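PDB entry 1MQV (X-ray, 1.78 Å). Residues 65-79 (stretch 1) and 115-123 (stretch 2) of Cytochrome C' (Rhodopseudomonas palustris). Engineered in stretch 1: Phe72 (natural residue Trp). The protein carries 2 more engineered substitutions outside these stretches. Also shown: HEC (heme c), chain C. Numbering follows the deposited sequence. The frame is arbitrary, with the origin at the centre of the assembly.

Stretch 1, residues 65-79: TAALPKIFEDKAKFD
Stretch 2 115-123: SCHDDFRAK

Phe120 is the centre of this contact: 162 Å² of it is covered by stretch 1, far more than any other residue here. It ends the helix 115-120, with phi/psi of -126/5°, and Arg121 is the first residue to leave helical geometry, at -123/138°. Stretch 1 runs the other way, as an extended segment (Ala67 -68/131°, Leu68 -86/149°), then residues 69-72, which take helical phi/psi, and then helix 75-79, whose axis makes 151° with that of helix 115-120 and passes it at 11.5 Å.

The backbones meet in a single bridge, Ala67 with Arg121, their CA atoms 4.9 Å apart; Ala66 faces Ala122 and Leu68 faces Phe120, each pair with CA atoms 5.0 Å apart. Two hydrogen bonds bracket it: Ala122 N to Ala66 O at 2.8 Å, and Leu68 N to Phe120 O at 2.9 Å. Small side chains suit the Ala66-Ala122 pair, where Ala66 CB lies 4.1 Å from Ala122 CB. The CA-to-CB bonds of Ala67 and Arg121 point away from the opposing stretch, and the Arg121 guanidinium lies with one face over the heme, Arg121 NH1 3.4 Å from HEC C1A.

Phe120, chi1 -56° (m) and chi2 -68°, places its ring among apolar atoms. Ile71 (m, t) brings CG1 to 3.5 Å from Phe120 CD1. Phe78 (chi1 172°, t; chi2 84°) turns its edge to the Phe120 face, with centroids 5.3 Å apart and planes at 76°; Phe78 CD1 is 3.8 Å from Phe120 CG. A flat, apolar side chain suits this buried site, offering a face to Phe78 and its edge to Asp74 CB and Lys77 CD. Cys116 (t) is also buried: its SG lies 4.1 Å from Phe78 CE1 and is bonded to HEC CAC at 1.9 Å, while His117 NE2 binds HEC FE at 2.1 Å.

Leu68, with 67 Å² covered, uses an m, t rotamer. Leu68 CD1 sits 3.5 Å from Arg121 O, and Leu68 CD2 3.9 Å from Ala122 CB, so the branched apolar end packs over the backbone just beyond the helix.

Asp119 (65 Å²; chi1 -76°, m) supplies the charged margin. Lys77, extended with all four chi angles t, reaches it in a salt bridge, Lys77 NZ to Asp119 OD2 at 3.1 Å. A water accepts from Lys77 NZ at 2.4 Å and donates to Asp119 OD2 at 2.5 Å. The long lysine suits this place because its methylenes pass the Phe120 ring, Lys77 CD 4.2 Å from Phe120 CZ, before the amine reaches the carboxylate.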

ATOM      1  N   THR A  65      -1.114   9.405  15.268  1.00 35.49           N
ATOM      2  CA  THR A  65      -1.269   8.310  14.307  1.00 28.76           C
ATOM      3  C   THR A  65      -2.723   8.031  14.016  1.00 31.75           C
ATOM      4  O   THR A  65      -3.598   8.252  14.854  1.00 30.25           O
ATOM      5  CB  THR A  65      -0.647   7.020  14.873  1.00 23.95           C
ATOM      6  OG1 THR A  65      -0.966   5.909  14.012  1.00 30.60           O
ATOM      7  CG2 THR A  65      -1.249   6.699  16.256  1.00 26.49           C
ATOM      8  N   ALA A  66      -2.994   7.545  12.812  1.00 26.87           N
ATOM      9  CA  ALA A  66      -4.363   7.230  12.457  1.00 22.05           C
ATOM     10  C   ALA A  66      -4.582   5.725  12.547  1.00 30.93           C
ATOM     11  O   ALA A  66      -5.618   5.231  12.164  1.00 28.28           O
ATOM     12  CB  ALA A  66      -4.669   7.726  11.041  1.00 27.86           C
ATOM     13  N   ALA A  67      -3.582   4.999  13.018  1.00 26.97           N
ATOM     14  CA  ALA A  67      -3.720   3.560  13.191  1.00 26.76           C
ATOM     15  C   ALA A  67      -4.715   3.292  14.312  1.00 38.01           C
ATOM     16  O   ALA A  67      -4.612   3.870  15.387  1.00 28.90           O
ATOM     17  CB  ALA A  67      -2.393   2.971  13.524  1.00 21.61           C
ATOM     18  N   LEU A  68      -5.675   2.406  14.066  1.00 25.98           N
ATOM     19  CA  LEU A  68      -6.678   2.088  15.073  1.00 30.80           C
ATOM     20  C   LEU A  68      -6.214   0.999  16.039  1.00 33.29           C
ATOM     21  O   LEU A  68      -5.451   0.110  15.680  1.00 29.00           O
ATOM     22  CB  LEU A  68      -8.003   1.656  14.393  1.00 26.04           C
ATOM     23  CG  LEU A  68      -8.624   2.689  13.446  1.00 26.84           C
ATOM     24  CD1 LEU A  68      -9.880   2.098  12.777  1.00 27.65           C
ATOM     25  CD2 LEU A  68      -8.977   3.974  14.239  1.00 28.02           C
ATOM     26  N   PRO A  69      -6.685   1.047  17.302  1.00 33.94           N
ATOM     27  CA  PRO A  69      -6.253   0.014  18.246  1.00 38.44           C
ATOM     28  C   PRO A  69      -6.622  -1.404  17.820  1.00 30.76           C
ATOM     29  O   PRO A  69      -5.972  -2.364  18.247  1.00 35.62           O
ATOM     30  CB  PRO A  69      -6.940   0.429  19.553  1.00 52.43           C
ATOM     31  CG  PRO A  69      -7.056   1.926  19.415  1.00 51.82           C
ATOM     32  CD  PRO A  69      -7.500   2.075  17.979  1.00 55.08           C
ATOM     33  N   LYS A  70      -7.644  -1.525  16.970  1.00 30.29           N
ATOM     34  CA  LYS A  70      -8.119  -2.815  16.479  1.00 32.14           C
ATOM     35  C   LYS A  70      -6.971  -3.646  15.915  1.00 36.30           C
ATOM     36  O   LYS A  70      -6.980  -4.880  15.972  1.00 40.04           O
ATOM     37  CB  LYS A  70      -9.194  -2.597  15.423  1.00 27.41           C
ATOM     38  CG  LYS A  70      -9.866  -3.914  14.927  1.00 37.39           C
ATOM     39  CD  LYS A  70     -11.032  -3.632  13.978  1.00 55.60           C
ATOM     40  CE  LYS A  70     -11.634  -4.921  13.409  1.00 67.23           C
ATOM     41  NZ  LYS A  70     -12.241  -5.792  14.458  1.00 50.50           N
ATOM     42  N   ILE A  71      -5.969  -2.962  15.387  1.00 27.88           N
ATOM     43  CA  ILE A  71      -4.805  -3.629  14.834  1.00 26.02           C
ATOM     44  C   ILE A  71      -4.220  -4.664  15.790  1.00 40.73           C
ATOM     45  O   ILE A  71      -3.898  -5.785  15.390  1.00 31.48           O
ATOM     46  CB  ILE A  71      -3.716  -2.594  14.519  1.00 23.56           C
ATOM     47  CG1 ILE A  71      -4.218  -1.722  13.346  1.00 30.79           C
ATOM     48  CG2 ILE A  71      -2.350  -3.307  14.277  1.00 23.53           C
ATOM     49  CD1 ILE A  71      -3.364  -0.492  13.048  1.00 27.61           C
ATOM     50  N   PHE A  72      -4.094  -4.306  17.063  1.00 36.28           N
ATOM     51  CA  PHE A  72      -3.483  -5.221  18.009  1.00 35.63           C
ATOM     52  C   PHE A  72      -4.340  -6.372  18.502  1.00 37.33           C
ATOM     53  O   PHE A  72      -3.850  -7.260  19.208  1.00 40.89           O
ATOM     54  CB  PHE A  72      -2.872  -4.405  19.153  1.00 38.19           C
ATOM     55  CG  PHE A  72      -1.926  -3.363  18.645  1.00 28.73           C
ATOM     56  CD1 PHE A  72      -0.714  -3.742  18.082  1.00 33.49           C
ATOM     57  CD2 PHE A  72      -2.322  -2.034  18.545  1.00 38.80           C
ATOM     58  CE1 PHE A  72       0.069  -2.824  17.419  1.00 44.68           C
ATOM     59  CE2 PHE A  72      -1.537  -1.111  17.882  1.00 35.76           C
ATOM     60  CZ  PHE A  72      -0.345  -1.503  17.315  1.00 35.27           C
ATOM     61  N   GLU A  73      -5.601  -6.372  18.096  1.00 35.90           N
ATOM     62  CA  GLU A  73      -6.517  -7.439  18.462  1.00 41.82           C
ATOM     63  C   GLU A  73      -6.699  -8.364  17.295  1.00 35.47           C
ATOM     64  O   GLU A  73      -7.404  -9.343  17.417  1.00 36.02           O
ATOM     65  CB  GLU A  73      -7.896  -6.905  18.823  1.00 40.93           C
ATOM     66  CG  GLU A  73      -8.004  -6.279  20.202  1.00 79.87           C
ATOM     67  CD  GLU A  73      -9.437  -5.890  20.537  1.00107.11           C
ATOM     68  OE1 GLU A  73     -10.292  -6.797  20.656  1.00106.57           O
ATOM     69  OE2 GLU A  73      -9.710  -4.675  20.669  1.00117.80           O
ATOM     70  N   ASP A  74      -6.098  -8.023  16.162  1.00 31.56           N
ATOM     71  CA  ASP A  74      -6.208  -8.851  14.964  1.00 29.07           C
ATOM     72  C   ASP A  74      -4.903  -8.674  14.198  1.00 28.78           C
ATOM     73  O   ASP A  74      -4.913  -8.488  12.974  1.00 28.93           O
ATOM     74  CB  ASP A  74      -7.357  -8.356  14.109  1.00 30.90           C
ATOM     75  CG  ASP A  74      -8.292  -9.471  13.713  1.00 60.32           C
ATOM     76  OD1 ASP A  74      -7.797 -10.606  13.508  1.00 40.85           O
ATOM     77  OD2 ASP A  74      -9.509  -9.209  13.604  1.00 90.06           O
ATOM     78  N   LYS A  75      -3.779  -8.760  14.917  1.00 27.44           N
ATOM     79  CA  LYS A  75      -2.494  -8.488  14.288  1.00 25.73           C
ATOM     80  C   LYS A  75      -2.113  -9.415  13.160  1.00 29.05           C
ATOM     81  O   LYS A  75      -1.541  -8.953  12.192  1.00 24.12           O
ATOM     82  CB  LYS A  75      -1.350  -8.448  15.311  1.00 33.38           C
ATOM     83  CG  LYS A  75      -0.073  -7.741  14.774  1.00 22.67           C
ATOM     84  CD  LYS A  75      -0.305  -6.237  14.596  1.00 31.82           C
ATOM     85  CE  LYS A  75       0.922  -5.516  13.989  1.00 26.88           C
ATOM     86  NZ  LYS A  75       2.236  -6.021  14.471  1.00 26.80           N
ATOM     87  N   ALA A  76      -2.423 -10.707  13.282  1.00 23.95           N
ATOM     88  CA  ALA A  76      -2.066 -11.654  12.213  1.00 27.97           C
ATOM     89  C   ALA A  76      -2.769 -11.259  10.917  1.00 27.03           C
ATOM     90  O   ALA A  76      -2.165 -11.270   9.841  1.00 27.13           O
ATOM     91  CB  ALA A  76      -2.466 -13.067  12.603  1.00 24.06           C
ATOM     92  N   LYS A  77      -4.045 -10.912  11.022  1.00 26.49           N
ATOM     93  CA  LYS A  77      -4.810 -10.484   9.863  1.00 26.12           C
ATOM     94  C   LYS A  77      -4.236  -9.211   9.278  1.00 31.25           C
ATOM     95  O   LYS A  77      -4.102  -9.101   8.060  1.00 25.46           O
ATOM     96  CB  LYS A  77      -6.282 -10.279  10.248  1.00 40.88           C
ATOM     97  CG  LYS A  77      -7.159  -9.622   9.166  1.00 44.31           C
ATOM     98  CD  LYS A  77      -8.564  -9.368   9.705  1.00 41.50           C
ATOM     99  CE  LYS A  77      -9.416  -8.580   8.726  1.00 55.74           C
ATOM    100  NZ  LYS A  77     -10.699  -8.175   9.374  1.00 61.43           N
ATOM    101  N   PHE A  78      -3.892  -8.243  10.140  1.00 20.55           N
ATOM    102  CA  PHE A  78      -3.338  -6.971   9.674  1.00 24.79           C
ATOM    103  C   PHE A  78      -2.023  -7.236   8.938  1.00 25.99           C
ATOM    104  O   PHE A  78      -1.871  -6.769   7.797  1.00 21.87           O
ATOM    105  CB  PHE A  78      -3.156  -6.027  10.897  1.00 22.20           C
ATOM    106  CG  PHE A  78      -2.418  -4.746  10.601  1.00 26.47           C
ATOM    107  CD1 PHE A  78      -3.103  -3.633  10.087  1.00 26.14           C
ATOM    108  CD2 PHE A  78      -1.080  -4.620  10.939  1.00 27.85           C
ATOM    109  CE1 PHE A  78      -2.448  -2.408   9.933  1.00 32.29           C
ATOM    110  CE2 PHE A  78      -0.414  -3.387  10.790  1.00 36.03           C
ATOM    111  CZ  PHE A  78      -1.109  -2.283  10.288  1.00 28.24           C
ATOM    112  N   ASP A  79      -1.087  -7.992   9.555  1.00 23.63           N
ATOM    113  CA  ASP A  79       0.203  -8.310   8.936  1.00 21.61           C
ATOM    114  C   ASP A  79       0.023  -8.990   7.572  1.00 25.22           C
ATOM    115  O   ASP A  79       0.708  -8.679   6.603  1.00 20.16           O
ATOM    116  CB  ASP A  79       1.021  -9.285   9.790  1.00 24.49           C
ATOM    117  CG  ASP A  79       1.541  -8.665  11.068  1.00 25.22           C
ATOM    118  OD1 ASP A  79       1.482  -7.423  11.224  1.00 23.59           O
ATOM    119  OD2 ASP A  79       2.034  -9.436  11.903  1.00 23.52           O
ATOM    120  N   SER A 115      -9.433  -2.125   1.771  1.00 24.47           N
ATOM    121  CA  SER A 115      -9.714  -3.257   2.642  1.00 21.27           C
ATOM    122  C   SER A 115      -9.077  -3.114   3.998  1.00 34.58           C
ATOM    123  O   SER A 115      -9.677  -3.437   5.002  1.00 27.89           O
ATOM    124  CB  SER A 115      -9.238  -4.558   2.014  1.00 34.69           C
ATOM    125  OG  SER A 115     -10.146  -4.921   0.975  1.00 35.55           O
ATOM    126  N   CYS A 116      -7.857  -2.605   4.033  1.00 22.94           N
ATOM    127  CA  CYS A 116      -7.201  -2.462   5.305  1.00 25.44           C
ATOM    128  C   CYS A 116      -7.696  -1.173   5.964  1.00 21.28           C
ATOM    129  O   CYS A 116      -7.976  -1.156   7.164  1.00 21.57           O
ATOM    130  CB  CYS A 116      -5.692  -2.372   5.113  1.00 21.90           C
ATOM    131  SG  CYS A 116      -4.883  -2.229   6.658  1.00 22.97           S
ATOM    132  N   HIS A 117      -7.794  -0.103   5.192  1.00 20.79           N
ATOM    133  CA  HIS A 117      -8.238   1.171   5.771  1.00 27.13           C
ATOM    134  C   HIS A 117      -9.597   1.043   6.449  1.00 30.77           C
ATOM    135  O   HIS A 117      -9.795   1.563   7.532  1.00 23.72           O
ATOM    136  CB  HIS A 117      -8.245   2.286   4.702  1.00 26.07           C
ATOM    137  CG  HIS A 117      -6.881   2.599   4.163  1.00 23.67           C
ATOM    138  ND1 HIS A 117      -6.678   3.258   2.974  1.00 24.03           N
ATOM    139  CD2 HIS A 117      -5.648   2.348   4.665  1.00 18.99           C
ATOM    140  CE1 HIS A 117      -5.382   3.406   2.763  1.00 26.15           C
ATOM    141  NE2 HIS A 117      -4.728   2.854   3.783  1.00 18.52           N
ATOM    142  N   ASP A 118     -10.529   0.307   5.861  1.00 24.66           N
ATOM    143  CA  ASP A 118     -11.823   0.212   6.504  1.00 27.06           C
ATOM    144  C   ASP A 118     -11.808  -0.419   7.888  1.00 30.07           C
ATOM    145  O   ASP A 118     -12.694  -0.109   8.676  1.00 25.23           O
ATOM    146  CB  ASP A 118     -12.831  -0.510   5.612  1.00 27.21           C
ATOM    147  CG  ASP A 118     -13.178   0.285   4.357  1.00 33.46           C
ATOM    148  OD1 ASP A 118     -13.037   1.520   4.342  1.00 36.85           O
ATOM    149  OD2 ASP A 118     -13.615  -0.333   3.369  1.00 34.91           O
ATOM    150  N   ASP A 119     -10.824  -1.275   8.196  1.00 25.99           N
ATOM    151  CA  ASP A 119     -10.753  -1.887   9.503  1.00 24.20           C
ATOM    152  C   ASP A 119      -9.730  -1.306  10.452  1.00 35.42           C
ATOM    153  O   ASP A 119      -9.938  -1.307  11.672  1.00 33.04           O
ATOM    154  CB  ASP A 119     -10.426  -3.390   9.414  1.00 28.73           C
ATOM    155  CG  ASP A 119     -11.627  -4.264   8.983  1.00 37.38           C
ATOM    156  OD1 ASP A 119     -12.768  -3.920   9.327  1.00 31.33           O
ATOM    157  OD2 ASP A 119     -11.425  -5.307   8.304  1.00 30.83           O
ATOM    158  N   PHE A 120      -8.658  -0.752   9.909  1.00 20.96           N
ATOM    159  CA  PHE A 120      -7.528  -0.361  10.756  1.00 19.86           C
ATOM    160  C   PHE A 120      -7.012   1.071  10.687  1.00 21.12           C
ATOM    161  O   PHE A 120      -6.001   1.360  11.334  1.00 26.56           O
ATOM    162  CB  PHE A 120      -6.385  -1.316  10.403  1.00 25.77           C
ATOM    163  CG  PHE A 120      -6.750  -2.775  10.568  1.00 26.52           C
ATOM    164  CD1 PHE A 120      -6.980  -3.302  11.825  1.00 26.93           C
ATOM    165  CD2 PHE A 120      -6.845  -3.633   9.461  1.00 23.82           C
ATOM    166  CE1 PHE A 120      -7.299  -4.670  12.009  1.00 36.80           C
ATOM    167  CE2 PHE A 120      -7.158  -4.991   9.639  1.00 28.36           C
ATOM    168  CZ  PHE A 120      -7.383  -5.512  10.916  1.00 26.13           C
ATOM    169  N   ARG A 121      -7.681   1.932   9.919  1.00 24.78           N
ATOM    170  CA  ARG A 121      -7.280   3.330   9.775  1.00 29.70           C
ATOM    171  C   ARG A 121      -8.415   4.266  10.173  1.00 34.68           C
ATOM    172  O   ARG A 121      -9.561   4.016   9.874  1.00 27.41           O
ATOM    173  CB  ARG A 121      -6.867   3.619   8.333  1.00 29.79           C
ATOM    174  CG  ARG A 121      -6.270   5.016   8.107  1.00 27.37           C
ATOM    175  CD  ARG A 121      -6.232   5.332   6.597  1.00 27.80           C
ATOM    176  NE  ARG A 121      -5.720   6.666   6.347  1.00 49.90           N
ATOM    177  CZ  ARG A 121      -5.235   7.065   5.179  1.00 77.25           C
ATOM    178  NH1 ARG A 121      -5.203   6.215   4.167  1.00 28.66           N
ATOM    179  NH2 ARG A 121      -4.788   8.307   5.020  1.00 41.92           N
ATOM    180  N   ALA A 122      -8.098   5.335  10.888  1.00 24.33           N
ATOM    181  CA  ALA A 122      -9.138   6.283  11.260  1.00 31.82           C
ATOM    182  C   ALA A 122      -9.738   6.953  10.005  1.00 33.47           C
ATOM    183  O   ALA A 122      -9.041   7.198   9.011  1.00 40.00           O
ATOM    184  CB  ALA A 122      -8.556   7.340  12.221  1.00 41.85           C
ATOM    185  N   LYS A 123     -11.037   7.245  10.076  1.00 37.24           N
ATOM    186  CA  LYS A 123     -11.810   7.862   8.986  1.00 42.23           C
ATOM    187  C   LYS A 123     -12.101   9.346   9.178  1.00 61.23           C
ATOM    188  O   LYS A 123     -11.934  10.107   8.199  1.00 70.22           O
ATOM    189  CB  LYS A 123     -13.133   7.122   8.826  1.00 36.65           C
ATOM    190  CG  LYS A 123     -12.967   5.660   8.551  1.00 63.52           C
ATOM    191  CD  LYS A 123     -14.285   5.008   8.224  1.00 48.71           C
ATOM    192  CE  LYS A 123     -14.058   3.935   7.177  1.00 51.24           C
ATOM    193  NZ  LYS A 123     -15.294   3.207   6.811  1.00 80.16           N
TER
HETATM  194 FE   HEC C 150      -2.624   2.869   3.996  1.00 22.98          FE
HETATM  195  CHA HEC C 150      -2.053   5.426   6.112  1.00 30.81           C
HETATM  196  CHB HEC C 150      -1.998   4.942   1.348  1.00 25.45           C
HETATM  197  CHC HEC C 150      -2.433   0.205   1.917  1.00 25.38           C
HETATM  198  CHD HEC C 150      -2.822   0.614   6.712  1.00 19.77           C
HETATM  199  NA  HEC C 150      -2.124   4.850   3.772  1.00 20.82           N
HETATM  200  C1A HEC C 150      -1.937   5.720   4.803  1.00 24.93           C
HETATM  201  C2A HEC C 150      -1.611   6.991   4.273  1.00 19.12           C
HETATM  202  C3A HEC C 150      -1.613   6.906   2.876  1.00 21.06           C
HETATM  203  C4A HEC C 150      -1.936   5.523   2.603  1.00 18.34           C
HETATM  204  CMA HEC C 150      -1.388   7.892   1.773  1.00 23.52           C
HETATM  205  CAA HEC C 150      -1.394   8.257   5.092  1.00 24.96           C
HETATM  206  CBA HEC C 150       0.065   8.365   5.472  1.00 17.59           C
HETATM  207  CGA HEC C 150       0.377   9.718   6.126  1.00 30.40           C
HETATM  208  O1A HEC C 150       0.914  10.581   5.425  1.00 26.20           O
HETATM  209  O2A HEC C 150       0.077   9.893   7.323  1.00 28.51           O
HETATM  210  NB  HEC C 150      -2.319   2.640   2.090  1.00 19.58           N
HETATM  211  C1B HEC C 150      -2.203   3.593   1.093  1.00 23.23           C
HETATM  212  C2B HEC C 150      -2.239   3.023  -0.272  1.00 28.20           C
HETATM  213  C3B HEC C 150      -2.369   1.699  -0.113  1.00 21.32           C
HETATM  214  C4B HEC C 150      -2.382   1.453   1.359  1.00 18.90           C
HETATM  215  CMB HEC C 150      -2.184   3.878  -1.575  1.00 20.99           C
HETATM  216  CAB HEC C 150      -2.487   0.663  -1.138  1.00 21.14           C
HETATM  217  CBB HEC C 150      -1.615   0.552  -2.232  1.00 23.49           C
HETATM  218  NC  HEC C 150      -2.552   0.870   4.268  1.00 24.39           N
HETATM  219  C1C HEC C 150      -2.499  -0.110   3.278  1.00 22.03           C
HETATM  220  C2C HEC C 150      -2.626  -1.410   3.816  1.00 22.29           C
HETATM  221  C3C HEC C 150      -2.766  -1.344   5.178  1.00 22.42           C
HETATM  222  C4C HEC C 150      -2.720   0.129   5.430  1.00 18.51           C
HETATM  223  CMC HEC C 150      -2.799  -2.718   2.973  1.00 18.74           C
HETATM  224  CAC HEC C 150      -3.008  -2.338   6.215  1.00 22.13           C
HETATM  225  CBC HEC C 150      -2.610  -3.729   5.945  1.00 20.89           C
HETATM  226  ND  HEC C 150      -2.489   2.943   6.023  1.00 21.45           N
HETATM  227  C1D HEC C 150      -2.706   2.007   7.002  1.00 17.95           C
HETATM  228  C2D HEC C 150      -2.716   2.612   8.350  1.00 25.06           C
HETATM  229  C3D HEC C 150      -2.507   3.954   8.141  1.00 15.91           C
HETATM  230  C4D HEC C 150      -2.340   4.169   6.705  1.00 31.97           C
HETATM  231  CMD HEC C 150      -2.683   1.751   9.648  1.00 23.54           C
HETATM  232  CAD HEC C 150      -2.350   5.028   9.319  1.00 20.21           C
HETATM  233  CBD HEC C 150      -0.811   5.114   9.556  1.00 18.57           C
HETATM  234  CGD HEC C 150      -0.524   5.946  10.803  1.00 23.04           C
HETATM  235  O1D HEC C 150      -1.170   6.999  10.899  1.00 23.67           O
HETATM  236  O2D HEC C 150       0.304   5.541  11.642  1.00 28.62           O
HETATM  237  O   HOH W   1     -12.280  -7.577   7.627  1.00 48.90           O